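Local structure of protein bvu-3222 (Bacteroides vulgatus ATCC 8482, 3FYF) at residues 45-50 against 73-78; 53-58 against 156-161; 79-84 against 100-105; 107-112 against 119-124; 143-148 against 162-167. The protein is of unknown function, belongs to the DUF4251 family, and is probably exported to the periplasm of the bacterium. One frame throughout, in Å; residues are numbered along the deposited sequence.

Contact 1. Residues 45-50 against 73-78; sequences NGSFVL and EVNDGQ
Phe-48 and Val-74 face each other as an antiparallel hydrogen-bonded pair, and their side chains lie side by side on the same face of the sheet. This is the tightly packed part of the contact. Phe-48 N gives its hydrogen to Val-74 O at 2.9 Å, and Val-74 N returns a bond to Phe-48 O at 3.0 Å. CG of Phe-48 stands between its own backbone N and carbonyl carbon (chi1 63°), and the ring leans toward the partner strand. CB of Val-74 then sits over one ring face in a CH-pi contact, 4.0 Å from the ring centroid, with Phe-48 CZ its closest ring atom at 3.6 Å. On the other face of the sheet the pair Val-49 and Glu-73 meets more thinly, Val-49 CB against Glu-73 CG at 4.1 Å.

Toward the turn the contact becomes looser and more polar. Asn-75 ND2 approaches Ser-47 OG at 2.7 Å, but the N-H points poorly and the bond is weak. A type I' turn from Asn-75 to Gln-78 reverses the chain here, and one water spans the gap, donating to Gly-46 O and accepting from Gly-77 N. Gly-46, with positive phi, ends helix 27-44 in a Schellman motif, and the chain leads on through Ser-47 to Phe-48.

That helix packs on the Phe-48 ring through Ala-42 and Leu-43, and Tyr-121 meets the ring edge-to-face. Strand 158-166 flanks strand 48-52 on the side away from 71-75, with Val-49 bonded through its backbone to Val-165.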
# COMPACT_ATOMS: atom_id res chain seq x y z
N ASN B 45 -1.97 23.69 9.58
CA ASN B 45 -3.05 24.63 9.31
C ASN B 45 -4.45 24.00 9.26
O ASN B 45 -5.45 24.71 9.08
CB ASN B 45 -2.75 25.43 8.03
CG ASN B 45 -1.45 26.22 8.12
OD1 ASN B 45 -0.73 26.36 7.13
ND2 ASN B 45 -1.15 26.73 9.31
N GLY B 46 -4.51 22.68 9.43
CA GLY B 46 -5.77 21.93 9.47
C GLY B 46 -6.54 21.97 8.17
O GLY B 46 -7.78 21.94 8.17
N SER B 47 -5.81 22.05 7.06
CA SER B 47 -6.40 22.15 5.74
C SER B 47 -5.71 21.16 4.81
O SER B 47 -4.71 21.49 4.16
CB SER B 47 -6.29 23.59 5.21
OG SER B 47 -7.03 23.77 4.01
N PHE B 48 -6.23 19.94 4.77
CA PHE B 48 -5.58 18.84 4.04
C PHE B 48 -6.55 17.77 3.56
O PHE B 48 -7.69 17.67 4.01
CB PHE B 48 -4.48 18.17 4.89
CG PHE B 48 -4.99 17.53 6.16
CD1 PHE B 48 -5.46 16.21 6.15
CD2 PHE B 48 -4.97 18.22 7.36
CE1 PHE B 48 -5.93 15.62 7.31
CE2 PHE B 48 -5.43 17.63 8.53
CZ PHE B 48 -5.90 16.32 8.50
N VAL B 49 -6.05 16.95 2.64
CA VAL B 49 -6.77 15.78 2.17
C VAL B 49 -5.77 14.64 1.96
O VAL B 49 -4.66 14.86 1.48
CB VAL B 49 -7.64 16.11 0.91
CG1 VAL B 49 -6.97 17.14 0.09
CG2 VAL B 49 -7.99 14.88 0.06
N LEU B 50 -6.15 13.43 2.38
CA LEU B 50 -5.41 12.25 1.98
C LEU B 50 -6.12 11.61 0.80
O LEU B 50 -7.24 11.12 0.93
CB LEU B 50 -5.21 11.25 3.12
CG LEU B 50 -4.30 10.11 2.64
CD1 LEU B 50 -3.12 9.94 3.55
CD2 LEU B 50 -5.01 8.77 2.39
N GLU B 73 -10.57 14.11 4.53
CA GLU B 73 -10.38 15.55 4.41
C GLU B 73 -10.64 16.29 5.72
O GLU B 73 -11.59 15.98 6.41
CB GLU B 73 -11.29 16.10 3.31
CG GLU B 73 -10.98 17.53 2.90
CD GLU B 73 -12.10 18.18 2.12
OE1 GLU B 73 -12.66 19.17 2.63
OE2 GLU B 73 -12.42 17.70 1.01
N VAL B 74 -9.78 17.24 6.06
CA VAL B 74 -10.04 18.18 7.16
C VAL B 74 -9.81 19.59 6.64
O VAL B 74 -8.74 19.89 6.12
CB VAL B 74 -9.16 17.90 8.41
CG1 VAL B 74 -9.20 19.06 9.41
CG2 VAL B 74 -9.59 16.62 9.10
N ASN B 75 -10.84 20.44 6.77
CA ASN B 75 -10.78 21.83 6.31
C ASN B 75 -11.72 22.73 7.14
O ASN B 75 -12.90 22.42 7.28
CB ASN B 75 -11.13 21.92 4.82
CG ASN B 75 -10.94 23.32 4.24
OD1 ASN B 75 -11.88 23.93 3.74
ND2 ASN B 75 -9.71 23.83 4.29
N ASP B 76 -11.15 23.81 7.68
CA ASP B 76 -11.88 24.86 8.43
C ASP B 76 -12.64 24.34 9.66
O ASP B 76 -13.77 24.75 9.93
CB ASP B 76 -12.81 25.65 7.49
CG ASP B 76 -12.95 27.12 7.89
OD1 ASP B 76 -13.61 27.87 7.14
OD2 ASP B 76 -12.41 27.52 8.95
N GLY B 77 -12.00 23.43 10.40
CA GLY B 77 -12.61 22.82 11.59
C GLY B 77 -13.59 21.70 11.28
O GLY B 77 -14.16 21.09 12.19
N GLN B 78 -13.79 21.42 9.99
CA GLN B 78 -14.73 20.41 9.52
C GLN B 78 -14.00 19.28 8.80
O GLN B 78 -13.00 19.52 8.12
CB GLN B 78 -15.77 21.05 8.59
CG GLN B 78 -16.70 22.05 9.27
CD GLN B 78 -17.91 21.38 9.90
OE1 GLN B 78 -18.84 20.96 9.20
NE2 GLN B 78 -17.92 21.28 11.22
O HOH W 1 -9.21 22.62 10.64

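Contact 2. Residues 53-58 against 156-161; sequences DNVVFR and NTLTMN
Asp-53 and Asn-54 both face Asn-161, a classic beta bulge at the start of an antiparallel strand pair in the DUF4251 sheet. Asp-53 N and Asn-54 N converge on one acceptor, Asn-161 O, and the bond from Asn-54 N is the straighter (169° against 143°). The chain turns a corner at Asp-53, where strand 48-52 gives way to 54-57, and both strands pair with 158-166.

At Asn-54 the side chain joins the bonding. Its ND2 donates to Asp-53 OD2, and its OD1 accepts from Asn-161 ND2. The two amide planes stand 46° apart. Asn-161 OD1 turns to Ser-146 OG, so both ends of that amide are engaged.

Val-55 points to the other face. Its CG1 meets Leu-158 CG at 3.8 Å, while CG2 lies 4.0 Å from Met-160 CG. Val-56 returns to the asparagine face as a hydrogen-bonded pair with Thr-159, Val-56 N donating to Thr-159 O at 2.8 Å and Thr-159 N to Val-56 O at 2.9 Å. Its CG2 touches Asn-161 ND2, and Asn-161 of the second subunit also packs on this valine. Phe-57 shares the apolar face of Val-55, its ring touched by Leu-158 CD1 and met edge-to-face by Phe-85.

Beyond it Arg-58 turns its guanidinium away from the partner strand, and only its aliphatic part reaches across, Arg-58 CD lying 4.2 Å from Thr-157 CG2.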
# COMPACT_ATOMS: atom_id res chain seq x y z
N ASP B 53 -4.75 5.86 -2.50
CA ASP B 53 -4.30 4.99 -3.57
C ASP B 53 -4.83 3.57 -3.36
O ASP B 53 -5.28 2.91 -4.30
CB ASP B 53 -2.78 4.98 -3.61
CG ASP B 53 -2.24 3.97 -4.60
OD1 ASP B 53 -2.42 4.18 -5.82
OD2 ASP B 53 -1.65 2.97 -4.15
N ASN B 54 -4.77 3.08 -2.12
CA ASN B 54 -5.37 1.79 -1.79
C ASN B 54 -6.04 1.78 -0.42
O ASN B 54 -5.81 2.65 0.41
CB ASN B 54 -4.34 0.65 -1.90
CG ASN B 54 -3.19 0.80 -0.94
OD1 ASN B 54 -3.25 0.35 0.21
ND2 ASN B 54 -2.11 1.42 -1.41
N VAL B 55 -6.88 0.77 -0.19
CA VAL B 55 -7.63 0.64 1.04
C VAL B 55 -7.43 -0.78 1.54
O VAL B 55 -7.48 -1.71 0.74
CB VAL B 55 -9.15 0.98 0.81
CG1 VAL B 55 -9.99 0.54 1.98
CG2 VAL B 55 -9.33 2.48 0.55
N VAL B 56 -7.17 -0.92 2.84
CA VAL B 56 -7.00 -2.22 3.51
C VAL B 56 -8.09 -2.39 4.58
O VAL B 56 -8.28 -1.53 5.43
CB VAL B 56 -5.57 -2.38 4.14
CG1 VAL B 56 -5.39 -3.77 4.75
CG2 VAL B 56 -4.48 -2.12 3.10
N PHE B 57 -8.79 -3.52 4.51
CA PHE B 57 -9.91 -3.82 5.41
C PHE B 57 -9.43 -4.71 6.54
O PHE B 57 -8.32 -5.25 6.48
CB PHE B 57 -11.04 -4.49 4.62
CG PHE B 57 -11.55 -3.65 3.47
CD1 PHE B 57 -12.58 -2.73 3.67
CD2 PHE B 57 -10.98 -3.76 2.20
CE1 PHE B 57 -13.04 -1.95 2.62
CE2 PHE B 57 -11.42 -2.98 1.15
CZ PHE B 57 -12.46 -2.07 1.36
N ARG B 58 -10.26 -4.87 7.57
CA ARG B 58 -9.87 -5.65 8.76
C ARG B 58 -9.80 -7.16 8.50
O ARG B 58 -9.20 -7.90 9.27
CB ARG B 58 -10.78 -5.34 9.97
CG ARG B 58 -12.22 -5.83 9.86
CD ARG B 58 -12.89 -5.86 11.24
NE ARG B 58 -12.59 -7.10 11.97
CZ ARG B 58 -13.51 -7.99 12.36
NH1 ARG B 58 -13.13 -9.08 13.01
NH2 ARG B 58 -14.80 -7.78 12.11
N ASN B 156 -10.46 -0.65 14.89
CA ASN B 156 -9.88 -0.29 13.60
C ASN B 156 -10.42 -1.20 12.51
O ASN B 156 -10.32 -2.43 12.60
CB ASN B 156 -8.36 -0.37 13.64
CG ASN B 156 -7.73 0.82 14.36
OD1 ASN B 156 -8.32 1.90 14.43
ND2 ASN B 156 -6.52 0.63 14.86
N THR B 157 -11.01 -0.58 11.49
CA THR B 157 -11.76 -1.31 10.49
C THR B 157 -11.24 -1.04 9.08
O THR B 157 -11.22 -1.94 8.25
CB THR B 157 -13.27 -0.96 10.57
OG1 THR B 157 -13.65 -0.79 11.94
CG2 THR B 157 -14.12 -2.07 9.97
N LEU B 158 -10.80 0.19 8.82
CA LEU B 158 -10.41 0.59 7.47
C LEU B 158 -9.17 1.48 7.45
O LEU B 158 -9.09 2.47 8.17
CB LEU B 158 -11.59 1.29 6.77
CG LEU B 158 -11.49 1.58 5.26
CD1 LEU B 158 -12.79 1.27 4.54
CD2 LEU B 158 -11.06 3.01 5.01
N THR B 159 -8.21 1.12 6.61
CA THR B 159 -7.00 1.92 6.43
C THR B 159 -6.91 2.40 4.98
O THR B 159 -7.09 1.61 4.07
CB THR B 159 -5.74 1.11 6.82
OG1 THR B 159 -5.86 0.66 8.18
CG2 THR B 159 -4.49 1.96 6.69
N MET B 160 -6.64 3.69 4.78
CA MET B 160 -6.39 4.27 3.45
C MET B 160 -4.92 4.65 3.34
O MET B 160 -4.40 5.40 4.17
CB MET B 160 -7.21 5.54 3.23
CG MET B 160 -8.71 5.36 3.22
SD MET B 160 -9.62 6.81 2.63
CE MET B 160 -11.22 6.08 2.62
N ASN B 161 -4.26 4.14 2.29
CA ASN B 161 -2.87 4.47 2.02
C ASN B 161 -2.79 5.31 0.78
O ASN B 161 -3.32 4.94 -0.25
CB ASN B 161 -2.04 3.19 1.83
CG ASN B 161 -2.04 2.31 3.06
OD1 ASN B 161 -1.63 2.75 4.14
ND2 ASN B 161 -2.51 1.08 2.92

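Contact 3. Residues 79-84 against 100-105; sequences GIIQTA and VTVQGN
Strands 79-83 and 100-105 run antiparallel at 177°, their axes 4.6 Å apart, with Gly-79, Ile-81 and Thr-83 in hydrogen-bonded pairs with Gly-104, Val-102 and Val-100. The ladder is firm at Ile-81, whose N reaches Val-102 O at 2.8 Å, and slackens at the far end, where Thr-83 N to Val-100 O and Val-100 N to Thr-83 O both stretch to 3.4 Å and are weak. Gly-104 adopts backbone angles at which a CB would press against the preceding carbonyl.

On one face Ile-81 and Val-102 lie side by side, CB to CB at 3.8 Å, and Ile-125 packs against both. Farther along, Thr-83 CG2 touches Val-100 CG2, while Thr-83 OG1 is bonded to Asn-70 OD1.

The other face is more polar, although Ile-80 also lies on it. Gln-82 leaves the backbone with CG anti to N (chi1 -175°) and bends at chi2, and its amide crosses to the partner strand. Thr-101 OG1 donates to Gln-82 OE1 at 2.7 Å, approaching from the flank of the C=O at 110°, and Gln-82 NE2 makes a weak bond to Thr-83 O of its own strand. An alanine at Gln-82 would probably leave the Thr-101 hydroxyl without this acceptor and free to turn.

The chemistry thus divides by face: branched hydrocarbon closes the inner side of this strand pair, whereas on the more exposed side a hydroxyl-amide bond ties the strands together.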
# COMPACT_ATOMS: atom_id res chain seq x y z
N GLY B 79 -14.49 18.06 8.95
CA GLY B 79 -13.81 16.90 8.39
C GLY B 79 -14.69 15.87 7.71
O GLY B 79 -15.77 15.55 8.19
N ILE B 80 -14.19 15.35 6.58
CA ILE B 80 -14.89 14.35 5.78
C ILE B 80 -14.12 13.01 5.73
O ILE B 80 -12.92 12.99 5.48
CB ILE B 80 -15.10 14.85 4.31
CG1 ILE B 80 -15.75 16.24 4.30
CG2 ILE B 80 -15.95 13.85 3.50
CD1 ILE B 80 -15.60 16.99 2.99
N ILE B 81 -14.82 11.91 5.99
CA ILE B 81 -14.34 10.58 5.63
C ILE B 81 -15.26 10.04 4.54
O ILE B 81 -16.45 9.79 4.78
CB ILE B 81 -14.33 9.61 6.83
CG1 ILE B 81 -13.40 10.12 7.94
CG2 ILE B 81 -13.92 8.21 6.38
CD1 ILE B 81 -13.67 9.50 9.30
N GLN B 82 -14.72 9.88 3.34
CA GLN B 82 -15.47 9.31 2.22
C GLN B 82 -14.83 8.01 1.73
O GLN B 82 -13.63 7.96 1.44
CB GLN B 82 -15.55 10.31 1.06
CG GLN B 82 -16.42 9.85 -0.12
CD GLN B 82 -17.89 9.82 0.22
OE1 GLN B 82 -18.49 10.85 0.53
NE2 GLN B 82 -18.50 8.64 0.14
N THR B 83 -15.64 6.96 1.65
CA THR B 83 -15.22 5.70 1.03
C THR B 83 -16.36 5.07 0.23
O THR B 83 -17.54 5.36 0.46
CB THR B 83 -14.60 4.71 2.07
OG1 THR B 83 -13.86 3.70 1.39
CG2 THR B 83 -15.66 4.07 2.97
N ALA B 84 -16.00 4.21 -0.73
CA ALA B 84 -16.97 3.57 -1.61
C ALA B 84 -17.53 2.25 -1.06
O ALA B 84 -18.31 1.57 -1.73
CB ALA B 84 -16.36 3.36 -3.00
N VAL B 100 -20.08 5.17 2.67
CA VAL B 100 -20.40 6.07 3.79
C VAL B 100 -19.72 7.42 3.65
O VAL B 100 -18.61 7.53 3.11
CB VAL B 100 -20.02 5.47 5.17
CG1 VAL B 100 -21.20 4.71 5.77
CG2 VAL B 100 -18.78 4.60 5.07
N THR B 101 -20.40 8.45 4.15
CA THR B 101 -19.85 9.79 4.24
C THR B 101 -19.93 10.25 5.69
O THR B 101 -20.99 10.66 6.16
CB THR B 101 -20.61 10.78 3.32
OG1 THR B 101 -20.68 10.26 1.99
CG2 THR B 101 -19.91 12.14 3.29
N VAL B 102 -18.81 10.13 6.39
CA VAL B 102 -18.70 10.61 7.76
C VAL B 102 -18.25 12.06 7.70
O VAL B 102 -17.06 12.35 7.58
CB VAL B 102 -17.70 9.76 8.60
CG1 VAL B 102 -17.82 10.09 10.09
CG2 VAL B 102 -17.93 8.27 8.38
N GLN B 103 -19.21 12.98 7.75
CA GLN B 103 -18.94 14.42 7.71
C GLN B 103 -19.30 15.05 9.05
O GLN B 103 -20.24 14.61 9.71
CB GLN B 103 -19.69 15.09 6.55
CG GLN B 103 -21.22 15.00 6.63
CD GLN B 103 -21.89 14.90 5.27
OE1 GLN B 103 -22.81 14.10 5.09
NE2 GLN B 103 -21.44 15.70 4.31
N GLY B 104 -18.55 16.07 9.46
CA GLY B 104 -18.80 16.73 10.74
C GLY B 104 -17.63 17.48 11.36
O GLY B 104 -16.65 17.78 10.68
N ASN B 105 -17.76 17.78 12.65
CA ASN B 105 -16.77 18.57 13.38
C ASN B 105 -15.52 17.79 13.75
O ASN B 105 -15.61 16.63 14.17
CB ASN B 105 -17.40 19.15 14.66
CG ASN B 105 -18.49 20.16 14.38
OD1 ASN B 105 -18.23 21.28 13.94
ND2 ASN B 105 -19.74 19.78 14.67

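Contact 4. Residues 107-112 against 119-124; sequences NGISMR and VYYNYG
Tyr-121 lays its ring across to the opposite strand between Ile-109 and Met-111. CG is anti to the backbone N (chi1 -168°), which carries the side chain toward the partner strand; the ring crosses both neighbours at a slant. Met-111 approaches at the edge: its SD lies 5.2 Å from the ring centroid and 87° off the normal, a Met-aromatic contact, and its CG is near the ring plane, 4.0 Å from Tyr-121 CD2. Nearer the hydroxyl, Ile-109 CG2 touches Tyr-121 CZ at 3.7 Å. A glycine in place of Tyr-121 would probably open a gap between Ile-109 and Met-111 and leave the methionine sulfur without its aromatic partner.

Met-111 also slants across Val-119, Met-111 CG to Val-119 CG1 at 3.9 Å. Toward the other end, Ile-109 CG1 rests on Tyr-123 CB, while the Tyr-123 ring turns away from strand 107-112.

Asn-122 and Ser-110 occupy the other face, where Ser-110 OG comes within 3.8 Å of Asn-122 CB. Ser-110 N to Asn-122 O and Asn-122 N to Ser-110 O are both 3.0 Å. A bulge between Asn-107 and Ser-110 shifts the register by one residue, and Gly-108 takes positive phi within it.

The hairpin formed by strands 100-113 and 119-126 lies against helix 27-44, Leu-43 packing on both Met-111 and Tyr-121. Strand 132-138 continues the sheet beyond 119-126, and Val-72 and Val-74 of strand 71-75 pack on Tyr-123.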
# COMPACT_ATOMS: atom_id res chain seq x y z
N ASN B 107 -12.48 17.30 16.30
CA ASN B 107 -12.09 17.54 17.69
C ASN B 107 -10.96 16.62 18.14
O ASN B 107 -10.71 15.58 17.52
CB ASN B 107 -13.30 17.40 18.61
CG ASN B 107 -13.99 16.05 18.47
OD1 ASN B 107 -13.61 15.06 19.09
ND2 ASN B 107 -15.04 16.02 17.64
N GLY B 108 -10.27 17.00 19.22
CA GLY B 108 -9.22 16.19 19.83
C GLY B 108 -7.97 16.03 18.99
O GLY B 108 -7.38 14.94 18.95
N ILE B 109 -7.55 17.10 18.33
CA ILE B 109 -6.40 17.09 17.44
C ILE B 109 -5.07 17.09 18.20
O ILE B 109 -4.80 18.01 18.98
CB ILE B 109 -6.41 18.31 16.47
CG1 ILE B 109 -7.69 18.33 15.63
CG2 ILE B 109 -5.17 18.30 15.56
CD1 ILE B 109 -7.93 19.65 14.89
N SER B 110 -4.26 16.05 17.97
CA SER B 110 -2.87 16.03 18.42
C SER B 110 -1.93 15.75 17.24
O SER B 110 -2.27 14.99 16.33
CB SER B 110 -2.65 15.01 19.54
OG SER B 110 -2.67 13.67 19.07
N MET B 111 -0.76 16.37 17.27
CA MET B 111 0.25 16.20 16.24
C MET B 111 1.60 15.96 16.92
O MET B 111 2.08 16.80 17.69
CB MET B 111 0.31 17.46 15.36
CG MET B 111 1.26 17.40 14.17
SD MET B 111 0.91 18.78 13.06
CE MET B 111 2.27 18.68 11.90
N ARG B 112 2.17 14.79 16.65
CA ARG B 112 3.45 14.37 17.23
C ARG B 112 4.43 14.01 16.13
O ARG B 112 4.02 13.68 15.02
CB ARG B 112 3.26 13.17 18.17
CG ARG B 112 2.36 13.43 19.38
CD ARG B 112 2.09 12.14 20.13
NE ARG B 112 0.99 12.27 21.07
CZ ARG B 112 1.13 12.54 22.37
NH1 ARG B 112 2.33 12.72 22.89
NH2 ARG B 112 0.05 12.64 23.14
N VAL B 119 5.31 11.79 11.17
CA VAL B 119 4.30 12.57 11.90
C VAL B 119 3.08 11.72 12.24
O VAL B 119 2.55 11.00 11.40
CB VAL B 119 3.88 13.82 11.12
CG1 VAL B 119 2.81 14.64 11.87
CG2 VAL B 119 5.10 14.67 10.85
N TYR B 120 2.64 11.82 13.49
CA TYR B 120 1.50 11.08 13.99
C TYR B 120 0.39 12.07 14.33
O TYR B 120 0.46 12.78 15.33
CB TYR B 120 1.93 10.22 15.19
CG TYR B 120 2.98 9.19 14.81
CD1 TYR B 120 2.62 7.89 14.47
CD2 TYR B 120 4.33 9.53 14.74
CE1 TYR B 120 3.58 6.94 14.09
CE2 TYR B 120 5.30 8.60 14.35
CZ TYR B 120 4.91 7.32 14.03
OH TYR B 120 5.87 6.40 13.66
N TYR B 121 -0.61 12.12 13.45
CA TYR B 121 -1.70 13.08 13.53
C TYR B 121 -3.00 12.35 13.85
O TYR B 121 -3.50 11.55 13.03
CB TYR B 121 -1.81 13.82 12.19
CG TYR B 121 -2.70 15.04 12.18
CD1 TYR B 121 -4.06 14.93 11.88
CD2 TYR B 121 -2.18 16.31 12.43
CE1 TYR B 121 -4.88 16.05 11.84
CE2 TYR B 121 -3.00 17.44 12.40
CZ TYR B 121 -4.34 17.30 12.10
OH TYR B 121 -5.16 18.41 12.07
N ASN B 122 -3.55 12.60 15.03
CA ASN B 122 -4.76 11.93 15.51
C ASN B 122 -5.90 12.93 15.74
O ASN B 122 -5.64 14.07 16.13
CB ASN B 122 -4.48 11.17 16.82
CG ASN B 122 -3.56 9.96 16.64
OD1 ASN B 122 -3.13 9.36 17.62
ND2 ASN B 122 -3.26 9.60 15.41
N TYR B 123 -7.14 12.49 15.50
CA TYR B 123 -8.33 13.32 15.72
C TYR B 123 -9.64 12.52 15.69
O TYR B 123 -9.67 11.37 15.25
CB TYR B 123 -8.41 14.50 14.74
CG TYR B 123 -8.53 14.12 13.27
CD1 TYR B 123 -7.40 13.84 12.52
CD2 TYR B 123 -9.77 14.05 12.64
CE1 TYR B 123 -7.49 13.50 11.17
CE2 TYR B 123 -9.87 13.71 11.30
CZ TYR B 123 -8.72 13.44 10.57
OH TYR B 123 -8.81 13.10 9.24
N GLY B 124 -10.71 13.15 16.15
CA GLY B 124 -12.06 12.58 16.10
C GLY B 124 -12.95 13.34 15.13
O GLY B 124 -12.69 14.51 14.82
O HOH W 2 -0.71 12.39 17.49

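Contact 5. Residues 143-148 against 162-167; sequences NQASVT and GYLVPY
The Tyr-163 ring receives Asn-143 at its edge, ND2 lying in the ring plane 3.5 Å from Tyr-163 CD1, with the amide and ring planes 47° apart. Phe-64 of the second subunit stacks on this ring, placing the contact at the dimer interface. The motif is a beta hairpin, strands 144-151 and 158-166, here caught where its two short segments diverge at 104°. Gln-144 lies beside Tyr-163 and points the same way, its CG 4.0 Å from Tyr-163 CE1 and its amide turned steeply from the ring. Gln-144 OE1 is hydrogen-bonded to Phe-64 N of the second subunit, so the pair Gln-144 and Tyr-163 grips the same neighbouring residue through backbone and ring.

Away from the Tyr-163 side the contact is apolar: Ala-145 CB meets Leu-164 CB at 4.1 Å, with Leu-50 against the alanine and Phe-48 and Leu-43 against the leucine. Ser-35 and Ala-39 of helix 27-44 touch the Asn-143 side chain. Ala-145 and Gly-162 exchange two backbone bonds, and the strand pairing closes with Leu-164 N donating to Asn-143 O at 2.7 Å, nearly straight at 175°.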
# COMPACT_ATOMS: atom_id res chain seq x y z
N ASN B 143 5.27 12.77 1.16
CA ASN B 143 3.85 13.01 1.47
C ASN B 143 3.01 11.72 1.48
O ASN B 143 1.79 11.74 1.37
CB ASN B 143 3.21 14.11 0.61
CG ASN B 143 2.91 13.68 -0.84
OD1 ASN B 143 2.03 14.25 -1.48
ND2 ASN B 143 3.66 12.72 -1.36
N GLN B 144 3.70 10.60 1.65
CA GLN B 144 3.06 9.29 1.68
C GLN B 144 2.54 9.03 3.08
O GLN B 144 3.28 9.14 4.07
CB GLN B 144 4.04 8.22 1.22
CG GLN B 144 4.46 8.41 -0.23
CD GLN B 144 5.65 7.58 -0.62
OE1 GLN B 144 5.89 6.51 -0.05
NE2 GLN B 144 6.41 8.05 -1.60
N ALA B 145 1.25 8.74 3.18
CA ALA B 145 0.64 8.62 4.50
C ALA B 145 -0.42 7.55 4.55
O ALA B 145 -1.04 7.23 3.54
CB ALA B 145 0.08 9.97 4.94
N SER B 146 -0.60 7.01 5.76
CA SER B 146 -1.58 5.97 6.05
C SER B 146 -2.61 6.49 7.05
O SER B 146 -2.25 7.04 8.09
CB SER B 146 -0.87 4.77 6.66
OG SER B 146 -1.69 3.62 6.59
N VAL B 147 -3.89 6.30 6.74
CA VAL B 147 -4.98 6.79 7.60
C VAL B 147 -5.80 5.62 8.09
O VAL B 147 -6.43 4.94 7.29
CB VAL B 147 -5.95 7.72 6.82
CG1 VAL B 147 -6.99 8.29 7.75
CG2 VAL B 147 -5.21 8.84 6.18
N THR B 148 -5.82 5.38 9.41
CA THR B 148 -6.64 4.30 9.97
C THR B 148 -7.90 4.89 10.63
O THR B 148 -7.81 5.80 11.45
CB THR B 148 -5.83 3.40 10.95
OG1 THR B 148 -4.68 2.87 10.28
CG2 THR B 148 -6.65 2.24 11.45
N GLY B 162 -2.12 6.46 0.88
CA GLY B 162 -2.05 7.36 -0.25
C GLY B 162 -1.18 8.57 -0.01
O GLY B 162 -0.18 8.50 0.70
N TYR B 163 -1.59 9.69 -0.60
CA TYR B 163 -0.80 10.92 -0.63
C TYR B 163 -1.50 12.03 0.13
O TYR B 163 -2.67 12.31 -0.11
CB TYR B 163 -0.51 11.33 -2.08
CG TYR B 163 0.26 10.29 -2.86
CD1 TYR B 163 1.66 10.25 -2.82
CD2 TYR B 163 -0.40 9.30 -3.60
CE1 TYR B 163 2.37 9.27 -3.51
CE2 TYR B 163 0.31 8.32 -4.29
CZ TYR B 163 1.69 8.31 -4.25
OH TYR B 163 2.38 7.34 -4.94
N LEU B 164 -0.78 12.65 1.07
CA LEU B 164 -1.30 13.74 1.88
C LEU B 164 -0.95 15.10 1.26
O LEU B 164 0.22 15.49 1.22
CB LEU B 164 -0.73 13.64 3.30
CG LEU B 164 -1.39 14.45 4.42
CD1 LEU B 164 -2.84 14.04 4.62
CD2 LEU B 164 -0.61 14.24 5.69
N VAL B 165 -1.97 15.82 0.77
CA VAL B 165 -1.76 17.09 0.06
C VAL B 165 -2.51 18.24 0.74
O VAL B 165 -3.46 18.00 1.49
CB VAL B 165 -2.17 17.01 -1.46
CG1 VAL B 165 -1.21 16.13 -2.24
CG2 VAL B 165 -3.61 16.54 -1.63
N PRO B 166 -2.05 19.50 0.52
CA PRO B 166 -2.86 20.63 0.99
C PRO B 166 -4.20 20.66 0.28
O PRO B 166 -4.28 20.35 -0.91
CB PRO B 166 -2.03 21.86 0.60
CG PRO B 166 -0.65 21.35 0.46
CD PRO B 166 -0.80 19.98 -0.10
N TYR B 167 -5.25 21.01 1.04
CA TYR B 167 -6.58 21.19 0.48
C TYR B 167 -6.54 22.30 -0.57
O TYR B 167 -5.98 23.37 -0.34
CB TYR B 167 -7.60 21.51 1.59
CG TYR B 167 -8.95 21.94 1.06
CD1 TYR B 167 -9.89 20.99 0.65
CD2 TYR B 167 -9.29 23.29 0.95
CE1 TYR B 167 -11.13 21.38 0.14
CE2 TYR B 167 -10.53 23.69 0.45
CZ TYR B 167 -11.44 22.73 0.05
OH TYR B 167 -12.67 23.11 -0.44

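In the fold
All five contacts belong to one antiparallel sheet. Contacts 1, 3 and 4 follow in series along the chain, and contact 5 comes after them. Contact 2 spans the longest separation, joining 53-58 to 156-161 and enclosing contacts 3 and 4. Strand 100-113 serves contacts 3 and 4, whose centres are about 17 Å apart; strand 158-166 serves contacts 2 and 5, about 13 Å apart. Contact 1 is about 12 Å from contacts 3 and 4 and about 11 Å from contact 5, between centres, and touches all three, and contact 2 as well. Contacts 2 and 5, and contact 4 through one residue, reach the second subunit; strand 158-166 thus carries part of the dimer interface.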